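PDB 4HW6: hypothetical protein, IPT/TIG domain protein from Bacteroides ovatus, which is of unknown function but probably serves as an auxiliary carbohydrate-binding protein in nutrient uptake, joining an IPT/TIG domain to a six-bladed beta-propeller. Local coordinates for residues 198-209 with 223-233; 157-165 with 176-187. All coordinates share one frame; numbering follows the deposited sequence.

Contact 1: residues 198-209 with 223-233; sequences VDDQSSDTNTGI and SLCNARGAKTC
Val198 sends its two methyls to different residues of 223-233. CG1, anti to the backbone N (chi1 172°), meets Ala230 CB at 3.5 Å, while CG2 presses on Cys233 CB at 3.5 Å, tighter than usual for carbons. Further along, the CD1 end of Ile209 lies 3.8 Å from Cys225 SG, and its CG2 branch faces Leu224 CD1. The backbone between these groups carries a classic beta bulge: Leu224 and Cys225 both face Ile209, and Cys225 O accepts from both Gly208 N and Ile209 N, the donors lying in its carbonyl plane. Beyond the strands, Gly229 N gives a nearly straight 2.8 Å bond to Gln201 O. The Gln201 amide is held within its loop, OE1 taking Ser203 N and NE2 giving to Ser203 O, and NE2 also bonds weakly across to Ala227 O at 3.0 Å. At the outer edge Lys231 NZ reaches Asp200 OD2 at 2.8 Å from above the carboxylate plane, a salt bridge whose lysine also bonds Asn275. The extended Arg228 chain lays one guanidinium face over Ser202 O. Its NH1 makes a longer salt bridge to Asp204 OD2, 3.6 Å away, the two planes turned 47° apart. The contact lies at the open end of the hairpin 207-212/221-226, and 223-233 runs on toward the next sheet: Ile209 and Ala227 touch Tyr244, while Leu224 and Cys233 touch Ile242.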
loop_
_atom_site.group_PDB
_atom_site.type_symbol
_atom_site.label_atom_id
_atom_site.label_comp_id
_atom_site.label_asym_id
_atom_site.label_seq_id
_atom_site.Cartn_x
_atom_site.Cartn_y
_atom_site.Cartn_z
ATOM N N VAL A 198 13.134 16.170 3.264
ATOM C CA VAL A 198 13.181 17.463 2.605
ATOM C C VAL A 198 12.502 18.499 3.476
ATOM O O VAL A 198 11.406 18.259 3.971
ATOM C CB VAL A 198 12.507 17.400 1.214
ATOM C CG1 VAL A 198 12.372 18.816 0.612
ATOM C CG2 VAL A 198 13.342 16.511 0.310
ATOM N N ASP A 199 13.143 19.652 3.672
ATOM C CA ASP A 199 12.530 20.810 4.332
ATOM C C ASP A 199 12.209 21.826 3.237
ATOM O O ASP A 199 13.122 22.299 2.570
ATOM C CB ASP A 199 13.507 21.434 5.310
ATOM C CG ASP A 199 12.905 22.578 6.147
ATOM O OD1 ASP A 199 11.655 22.789 6.161
ATOM O OD2 ASP A 199 13.708 23.237 6.869
ATOM N N ASP A 200 10.931 22.144 3.060
ATOM C CA ASP A 200 10.493 23.163 2.096
ATOM C C ASP A 200 10.518 24.518 2.797
ATOM O O ASP A 200 9.622 24.824 3.604
ATOM C CB ASP A 200 9.088 22.828 1.582
ATOM C CG ASP A 200 8.516 23.902 0.647
ATOM O OD1 ASP A 200 9.222 24.872 0.273
ATOM O OD2 ASP A 200 7.327 23.772 0.314
ATOM N N GLN A 201 11.571 25.295 2.543
ATOM C CA GLN A 201 11.783 26.561 3.246
ATOM C C GLN A 201 12.315 27.627 2.285
ATOM O O GLN A 201 12.824 27.321 1.215
ATOM C CB GLN A 201 12.686 26.384 4.475
ATOM C CG GLN A 201 14.076 25.814 4.185
ATOM C CD GLN A 201 15.010 26.851 3.587
ATOM O OE1 GLN A 201 15.019 28.023 4.003
ATOM N NE2 GLN A 201 15.818 26.429 2.613
ATOM N N SER A 202 12.206 28.879 2.692
ATOM C CA SER A 202 12.276 29.996 1.738
ATOM C C SER A 202 13.627 30.676 1.546
ATOM O O SER A 202 13.688 31.741 0.893
ATOM C CB SER A 202 11.209 31.026 2.111
ATOM O OG SER A 202 11.490 31.673 3.336
ATOM N N SER A 203 14.710 30.085 2.059
ATOM C CA SER A 203 16.051 30.665 1.932
ATOM C C SER A 203 16.988 29.808 1.075
ATOM O O SER A 203 17.139 28.609 1.315
ATOM C CB SER A 203 16.696 30.862 3.303
ATOM O OG SER A 203 18.048 31.264 3.143
ATOM N N ASP A 204 17.638 30.442 0.098
ATOM C CA ASP A 204 18.665 29.768 -0.715
ATOM C C ASP A 204 19.906 29.409 0.086
ATOM O O ASP A 204 20.689 28.585 -0.356
ATOM C CB ASP A 204 19.093 30.634 -1.910
ATOM C CG ASP A 204 18.015 30.759 -2.966
ATOM O OD1 ASP A 204 17.557 29.721 -3.484
ATOM O OD2 ASP A 204 17.629 31.909 -3.296
ATOM N N THR A 205 20.091 30.007 1.256
ATOM C CA THR A 205 21.280 29.783 2.040
ATOM C C THR A 205 21.049 28.873 3.255
ATOM O O THR A 205 21.924 28.754 4.124
ATOM C CB THR A 205 21.874 31.130 2.495
ATOM O OG1 THR A 205 20.901 31.848 3.281
ATOM C CG2 THR A 205 22.293 31.965 1.278
ATOM N N ASN A 206 19.888 28.244 3.307
ATOM C CA ASN A 206 19.534 27.310 4.368
ATOM C C ASN A 206 19.280 25.906 3.802
ATOM O O ASN A 206 18.937 25.732 2.623
ATOM C CB ASN A 206 18.300 27.822 5.120
ATOM C CG ASN A 206 18.595 29.038 5.987
ATOM O OD1 ASN A 206 19.710 29.237 6.433
ATOM N ND2 ASN A 206 17.566 29.814 6.281
ATOM N N THR A 207 19.408 24.914 4.688
ATOM C CA THR A 207 19.338 23.510 4.322
ATOM C C THR A 207 17.967 23.158 3.783
ATOM O O THR A 207 16.940 23.531 4.350
ATOM C CB THR A 207 19.670 22.608 5.533
ATOM O OG1 THR A 207 20.979 22.953 6.024
ATOM C CG2 THR A 207 19.598 21.108 5.171
ATOM N N GLY A 208 17.962 22.440 2.668
ATOM C CA GLY A 208 16.745 21.912 2.101
ATOM C C GLY A 208 16.598 20.406 2.185
ATOM O O GLY A 208 15.474 19.889 2.088
ATOM N N ILE A 209 17.711 19.703 2.347
ATOM C CA ILE A 209 17.677 18.253 2.434
ATOM C C ILE A 209 18.510 17.866 3.650
ATOM O O ILE A 209 19.679 18.245 3.774
ATOM C CB ILE A 209 18.197 17.549 1.172
ATOM C CG1 ILE A 209 17.519 18.102 -0.076
ATOM C CG2 ILE A 209 17.984 16.044 1.311
ATOM C CD1 ILE A 209 17.959 17.430 -1.370
ATOM N N SER A 223 22.901 17.958 7.856
ATOM C CA SER A 223 22.450 18.795 6.742
ATOM C C SER A 223 23.228 18.405 5.487
ATOM O O SER A 223 24.461 18.433 5.491
ATOM C CB SER A 223 22.697 20.274 7.064
ATOM O OG SER A 223 21.985 20.650 8.244
ATOM N N LEU A 224 22.524 18.058 4.421
ATOM C CA LEU A 224 23.171 17.607 3.214
ATOM C C LEU A 224 23.446 18.763 2.281
ATOM O O LEU A 224 24.571 18.942 1.851
ATOM C CB LEU A 224 22.338 16.572 2.477
ATOM C CG LEU A 224 22.087 15.271 3.225
ATOM C CD1 LEU A 224 21.375 14.268 2.321
ATOM C CD2 LEU A 224 23.403 14.710 3.755
ATOM N N CYS A 225 22.422 19.531 1.945
ATOM C CA CYS A 225 22.610 20.642 1.026
ATOM C C CYS A 225 21.532 21.690 1.169
ATOM O O CYS A 225 20.413 21.422 1.629
ATOM C CB CYS A 225 22.696 20.162 -0.429
ATOM S SG CYS A 225 21.177 19.411 -1.016
ATOM N N ASN A 226 21.895 22.905 0.775
ATOM C CA ASN A 226 20.958 24.014 0.730
ATOM C C ASN A 226 20.054 23.906 -0.477
ATOM O O ASN A 226 20.480 23.503 -1.570
ATOM C CB ASN A 226 21.697 25.349 0.635
ATOM C CG ASN A 226 22.556 25.639 1.834
ATOM O OD1 ASN A 226 22.349 25.093 2.927
ATOM N ND2 ASN A 226 23.538 26.519 1.642
ATOM N N ALA A 227 18.790 24.266 -0.293
ATOM C CA ALA A 227 17.854 24.276 -1.404
ATOM C C ALA A 227 16.633 25.002 -0.882
ATOM O O ALA A 227 16.098 24.653 0.159
ATOM C CB ALA A 227 17.478 22.866 -1.825
ATOM N N ARG A 228 16.233 26.024 -1.617
ATOM C CA ARG A 228 15.039 26.766 -1.331
ATOM C C ARG A 228 13.839 26.178 -2.044
ATOM O O ARG A 228 13.890 25.839 -3.236
ATOM C CB ARG A 228 15.276 28.200 -1.781
ATOM C CG ARG A 228 14.053 29.079 -1.722
ATOM C CD ARG A 228 14.447 30.490 -2.058
ATOM N NE ARG A 228 13.272 31.340 -2.071
ATOM C CZ ARG A 228 13.329 32.665 -2.135
ATOM N NH1 ARG A 228 14.503 33.289 -2.218
ATOM N NH2 ARG A 228 12.206 33.377 -2.149
ATOM N N GLY A 229 12.711 26.101 -1.338
ATOM C CA GLY A 229 11.473 25.582 -1.921
ATOM C C GLY A 229 11.528 24.165 -2.452
ATOM O O GLY A 229 10.862 23.849 -3.460
ATOM N N ALA A 230 12.302 23.313 -1.791
ATOM C CA ALA A 230 12.419 21.917 -2.207
ATOM C C ALA A 230 11.162 21.129 -1.899
ATOM O O ALA A 230 10.553 21.299 -0.815
ATOM C CB ALA A 230 13.666 21.257 -1.592
ATOM N N LYS A 231 10.798 20.225 -2.827
ATOM C CA LYS A 231 9.506 19.531 -2.783
ATOM C C LYS A 231 9.516 18.002 -2.686
ATOM O O LYS A 231 8.533 17.403 -2.254
ATOM C CB LYS A 231 8.701 19.886 -4.038
ATOM C CG LYS A 231 8.392 21.361 -4.208
ATOM C CD LYS A 231 7.604 21.914 -3.035
ATOM C CE LYS A 231 7.081 23.318 -3.299
ATOM N NZ LYS A 231 6.101 23.685 -2.240
ATOM N N THR A 232 10.601 17.380 -3.103
ATOM C CA THR A 232 10.631 15.925 -3.297
ATOM C C THR A 232 12.064 15.426 -3.231
ATOM O O THR A 232 13.002 16.198 -3.436
ATOM C CB THR A 232 9.928 15.508 -4.626
ATOM O OG1 THR A 232 9.782 14.077 -4.703
ATOM C CG2 THR A 232 10.664 16.008 -5.857
ATOM N N CYS A 233 12.231 14.155 -2.877
ATOM C CA CYS A 233 13.560 13.512 -2.786
ATOM C C CYS A 233 13.469 12.063 -3.286
ATOM O O CYS A 233 13.051 11.163 -2.563
ATOM C CB CYS A 233 14.133 13.541 -1.364
ATOM S SG CYS A 233 13.082 12.926 -0.023
HETATM O O HOH W 1 13.567 24.041 0.810
HETATM O O HOH W 2 17.058 33.080 -0.534
HETATM O O HOH W 3 23.072 25.908 5.526
HETATM O O HOH W 4 22.804 22.595 3.878
HETATM O O HOH W 5 22.081 23.179 8.597
#

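Contact 2: residues 157-165 with 176-187; sequences WVGQRDAFR and IKTTNIGQCADV
Gln160, in the type II' beta turn 159-162, forms a single antiparallel bridge with Cys184 that ties this turn to the first strand of the next sheet, its Cys184 N to Gln160 O bond 2.9 Å long with the donor above the carbonyl plane and its return bond weak, while Lys177 N binds Phe164 O nearly straight (167°) at the open end of the hairpin 164-168/173-177. Phe164, its CG anti to the backbone N (chi1 -166°), is turned alongside Lys177, which points the same way. Lys177 CD sits over one ring face, 4.0 Å from the ring centroid of Phe164 and 25° off the normal, a CH-pi contact. At the ring edge Cys184 SG lies 4.2 Å from Phe164 CD2; the methyl CG2 of Thr179 comes closer to Phe164 CD2, at 3.5 Å, its side chain crossing that of Phe164 at about a right angle. Val158 CG1 packs on Cys184 CB at 3.6 Å and on Val187 CB. On the other face of the hairpin, Arg165 is bent at chi2 and chi3, which folds its guanidinium over Ile176 CG1, 3.4 Å from Arg165 NE. With an alanine at Phe164 the ring is gone, which would probably leave Lys177 CD, Thr179 CG2 and Cys184 SG around a gap. Lys177 and Arg165 thus lend apolar or flat parts to the packing while bonding outside carbonyls, Phe218 for Lys177 and Leu128, Val174 and Asp175 for Arg165, so neither charge need be paired within the contact.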
loop_
_atom_site.group_PDB
_atom_site.type_symbol
_atom_site.label_atom_id
_atom_site.label_comp_id
_atom_site.label_asym_id
_atom_site.label_seq_id
_atom_site.Cartn_x
_atom_site.Cartn_y
_atom_site.Cartn_z
ATOM N N TRP A 157 5.898 8.695 8.054
ATOM C CA TRP A 157 5.363 9.724 7.187
ATOM C C TRP A 157 5.701 11.109 7.630
ATOM O O TRP A 157 5.791 11.360 8.823
ATOM C CB TRP A 157 3.860 9.587 6.914
ATOM C CG TRP A 157 2.899 9.894 8.020
ATOM C CD1 TRP A 157 2.500 11.122 8.459
ATOM C CD2 TRP A 157 2.136 8.942 8.755
ATOM N NE1 TRP A 157 1.541 10.991 9.439
ATOM C CE2 TRP A 157 1.299 9.666 9.644
ATOM C CE3 TRP A 157 2.083 7.560 8.765
ATOM C CZ2 TRP A 157 0.427 9.045 10.509
ATOM C CZ3 TRP A 157 1.191 6.935 9.655
ATOM C CH2 TRP A 157 0.392 7.689 10.509
ATOM N N VAL A 158 5.963 11.965 6.645
ATOM C CA VAL A 158 6.096 13.401 6.883
ATOM C C VAL A 158 4.714 14.012 6.925
ATOM O O VAL A 158 3.769 13.498 6.296
ATOM C CB VAL A 158 6.924 14.113 5.807
ATOM C CG1 VAL A 158 8.402 13.727 5.918
ATOM C CG2 VAL A 158 6.404 13.804 4.401
ATOM N N GLY A 159 4.620 15.143 7.610
ATOM C CA GLY A 159 3.378 15.859 7.804
ATOM C C GLY A 159 3.398 17.326 7.425
ATOM O O GLY A 159 2.571 18.076 7.912
ATOM N N GLN A 160 4.321 17.729 6.539
ATOM C CA GLN A 160 4.535 19.142 6.206
ATOM C C GLN A 160 4.810 19.940 7.482
ATOM O O GLN A 160 5.823 19.685 8.153
ATOM C CB GLN A 160 3.383 19.701 5.375
ATOM C CG GLN A 160 3.299 19.060 3.997
ATOM C CD GLN A 160 2.147 19.594 3.168
ATOM O OE1 GLN A 160 0.979 19.599 3.598
ATOM N NE2 GLN A 160 2.464 20.030 1.963
ATOM N N ARG A 161 3.916 20.854 7.870
ATOM C CA ARG A 161 4.103 21.608 9.094
ATOM C C ARG A 161 3.650 20.857 10.337
ATOM O O ARG A 161 3.906 21.298 11.441
ATOM C CB ARG A 161 3.336 22.921 9.053
ATOM C CG ARG A 161 3.700 23.798 7.882
ATOM C CD ARG A 161 2.901 25.081 7.948
ATOM N NE ARG A 161 3.055 25.826 6.710
ATOM C CZ ARG A 161 2.910 27.151 6.602
ATOM N NH1 ARG A 161 2.603 27.911 7.647
ATOM N NH2 ARG A 161 3.062 27.719 5.411
ATOM N N ASP A 162 2.918 19.760 10.135
ATOM C CA ASP A 162 2.403 18.948 11.238
ATOM C C ASP A 162 3.383 17.819 11.593
ATOM O O ASP A 162 4.534 17.811 11.124
ATOM C CB ASP A 162 0.996 18.438 10.894
ATOM C CG ASP A 162 0.038 19.594 10.480
ATOM O OD1 ASP A 162 -0.057 20.569 11.218
ATOM O OD2 ASP A 162 -0.597 19.505 9.407
ATOM N N ALA A 163 2.966 16.915 12.476
ATOM C CA ALA A 163 3.890 15.921 13.007
ATOM C C ALA A 163 4.326 14.900 11.969
ATOM O O ALA A 163 3.542 14.454 11.122
ATOM C CB ALA A 163 3.295 15.188 14.206
ATOM N N PHE A 164 5.590 14.529 12.115
ATOM C CA PHE A 164 6.232 13.396 11.466
ATOM C C PHE A 164 5.928 12.161 12.323
ATOM O O PHE A 164 6.149 12.177 13.539
ATOM C CB PHE A 164 7.722 13.684 11.479
ATOM C CG PHE A 164 8.540 12.816 10.574
ATOM C CD1 PHE A 164 8.658 11.459 10.795
ATOM C CD2 PHE A 164 9.239 13.383 9.537
ATOM C CE1 PHE A 164 9.449 10.682 9.965
ATOM C CE2 PHE A 164 10.030 12.611 8.704
ATOM C CZ PHE A 164 10.132 11.262 8.923
ATOM N N ARG A 165 5.391 11.118 11.719
ATOM C CA ARG A 165 4.972 9.948 12.510
ATOM C C ARG A 165 5.725 8.680 12.129
ATOM O O ARG A 165 6.237 8.550 11.004
ATOM C CB ARG A 165 3.460 9.699 12.367
ATOM C CG ARG A 165 2.572 10.906 12.678
ATOM C CD ARG A 165 2.731 11.417 14.092
ATOM N NE ARG A 165 2.371 10.429 15.113
ATOM C CZ ARG A 165 1.274 10.473 15.883
ATOM N NH1 ARG A 165 0.369 11.443 15.757
ATOM N NH2 ARG A 165 1.062 9.512 16.773
ATOM N N ILE A 176 5.641 9.986 17.534
ATOM C CA ILE A 176 5.915 11.280 16.899
ATOM C C ILE A 176 7.421 11.479 16.908
ATOM O O ILE A 176 8.071 11.405 17.971
ATOM C CB ILE A 176 5.278 12.443 17.680
ATOM C CG1 ILE A 176 3.747 12.311 17.653
ATOM C CG2 ILE A 176 5.734 13.802 17.085
ATOM C CD1 ILE A 176 3.011 13.285 18.551
ATOM N N LYS A 177 7.975 11.725 15.730
ATOM C CA LYS A 177 9.405 11.956 15.571
ATOM C C LYS A 177 9.710 13.458 15.642
ATOM O O LYS A 177 9.188 14.238 14.865
ATOM C CB LYS A 177 9.898 11.367 14.240
ATOM C CG LYS A 177 11.390 11.612 13.997
ATOM C CD LYS A 177 11.907 11.091 12.669
ATOM C CE LYS A 177 13.429 11.209 12.602
ATOM N NZ LYS A 177 14.122 10.470 13.721
ATOM N N THR A 178 10.572 13.859 16.570
ATOM C CA THR A 178 11.033 15.243 16.623
ATOM C C THR A 178 12.068 15.388 15.518
ATOM O O THR A 178 13.081 14.704 15.514
ATOM C CB THR A 178 11.664 15.608 17.977
ATOM O OG1 THR A 178 10.725 15.349 19.033
ATOM C CG2 THR A 178 12.041 17.097 18.011
ATOM N N THR A 179 11.785 16.249 14.554
ATOM C CA THR A 179 12.694 16.498 13.437
ATOM C C THR A 179 13.383 17.850 13.545
ATOM O O THR A 179 14.440 18.034 12.967
ATOM C CB THR A 179 11.933 16.524 12.097
ATOM O OG1 THR A 179 10.970 17.584 12.146
ATOM C CG2 THR A 179 11.227 15.175 11.825
ATOM N N ASN A 180 12.750 18.804 14.231
ATOM C CA ASN A 180 13.159 20.209 14.215
ATOM C C ASN A 180 13.264 20.779 12.798
ATOM O O ASN A 180 14.078 21.670 12.511
ATOM C CB ASN A 180 14.463 20.424 15.000
ATOM C CG ASN A 180 14.287 20.219 16.489
ATOM O OD1 ASN A 180 15.068 19.516 17.128
ATOM N ND2 ASN A 180 13.242 20.795 17.038
ATOM N N ILE A 181 12.417 20.256 11.921
ATOM C CA ILE A 181 12.272 20.743 10.570
ATOM C C ILE A 181 10.865 21.321 10.461
ATOM O O ILE A 181 9.890 20.639 10.771
ATOM C CB ILE A 181 12.436 19.571 9.580
ATOM C CG1 ILE A 181 13.865 19.021 9.625
ATOM C CG2 ILE A 181 12.041 19.976 8.158
ATOM C CD1 ILE A 181 14.068 17.717 8.861
ATOM N N GLY A 182 10.755 22.573 10.016
ATOM C CA GLY A 182 9.471 23.272 9.987
ATOM C C GLY A 182 8.465 22.792 8.975
ATOM O O GLY A 182 7.267 22.876 9.218
ATOM N N GLN A 183 8.925 22.296 7.832
ATOM C CA GLN A 183 7.996 21.898 6.765
ATOM C C GLN A 183 8.515 20.689 6.017
ATOM O O GLN A 183 9.220 20.814 5.019
ATOM C CB GLN A 183 7.691 23.063 5.832
ATOM C CG GLN A 183 6.465 22.823 4.948
ATOM C CD GLN A 183 5.898 24.124 4.395
ATOM O OE1 GLN A 183 6.593 24.897 3.720
ATOM N NE2 GLN A 183 4.647 24.380 4.688
ATOM N N CYS A 184 8.175 19.514 6.534
ATOM C CA CYS A 184 8.723 18.264 5.995
ATOM C C CYS A 184 7.934 17.862 4.764
ATOM O O CYS A 184 6.770 17.437 4.880
ATOM C CB CYS A 184 8.666 17.135 7.025
ATOM S SG CYS A 184 9.691 17.380 8.480
ATOM N N ALA A 185 8.555 18.000 3.591
ATOM C CA ALA A 185 7.844 17.825 2.312
ATOM C C ALA A 185 7.908 16.425 1.715
ATOM O O ALA A 185 7.062 16.066 0.903
ATOM C CB ALA A 185 8.366 18.839 1.294
ATOM N N ASP A 186 8.944 15.659 2.047
ATOM C CA ASP A 186 9.109 14.312 1.513
ATOM C C ASP A 186 10.106 13.536 2.387
ATOM O O ASP A 186 10.872 14.122 3.154
ATOM C CB ASP A 186 9.563 14.359 0.039
ATOM C CG ASP A 186 9.308 13.024 -0.728
ATOM O OD1 ASP A 186 8.594 12.118 -0.191
ATOM O OD2 ASP A 186 9.779 12.903 -1.901
ATOM N N VAL A 187 10.075 12.218 2.251
ATOM C CA VAL A 187 10.960 11.320 3.009
ATOM C C VAL A 187 11.355 10.185 2.085
ATOM O O VAL A 187 10.547 9.726 1.271
ATOM C CB VAL A 187 10.307 10.796 4.322
ATOM C CG1 VAL A 187 8.963 10.098 4.049
ATOM C CG2 VAL A 187 11.269 9.887 5.071
#

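Overall arrangement
Contact 2 closes before contact 1 opens, so the two follow in series along the chain, with centres about 14 Å apart and on the same side of the chain's centre. They meet in the four-stranded antiparallel sheet 184-189, 195-199, 207-212, 221-226: contact 2 supplies its first strand, contact 1 parts of the other three. Val198 O lies 2.9 Å from Ala185 N, a probable hydrogen bond between neighbouring strands, and Asp186 OD2 lies 2.9 Å from Cys233 N, probably another. Contact 2 also belongs to the preceding sheet, through strands 154-158, 164-168 and 173-177. Contact 2 joins two consecutive sheets and contact 1 leads from the second toward a third, consistent with successive blades of the propeller.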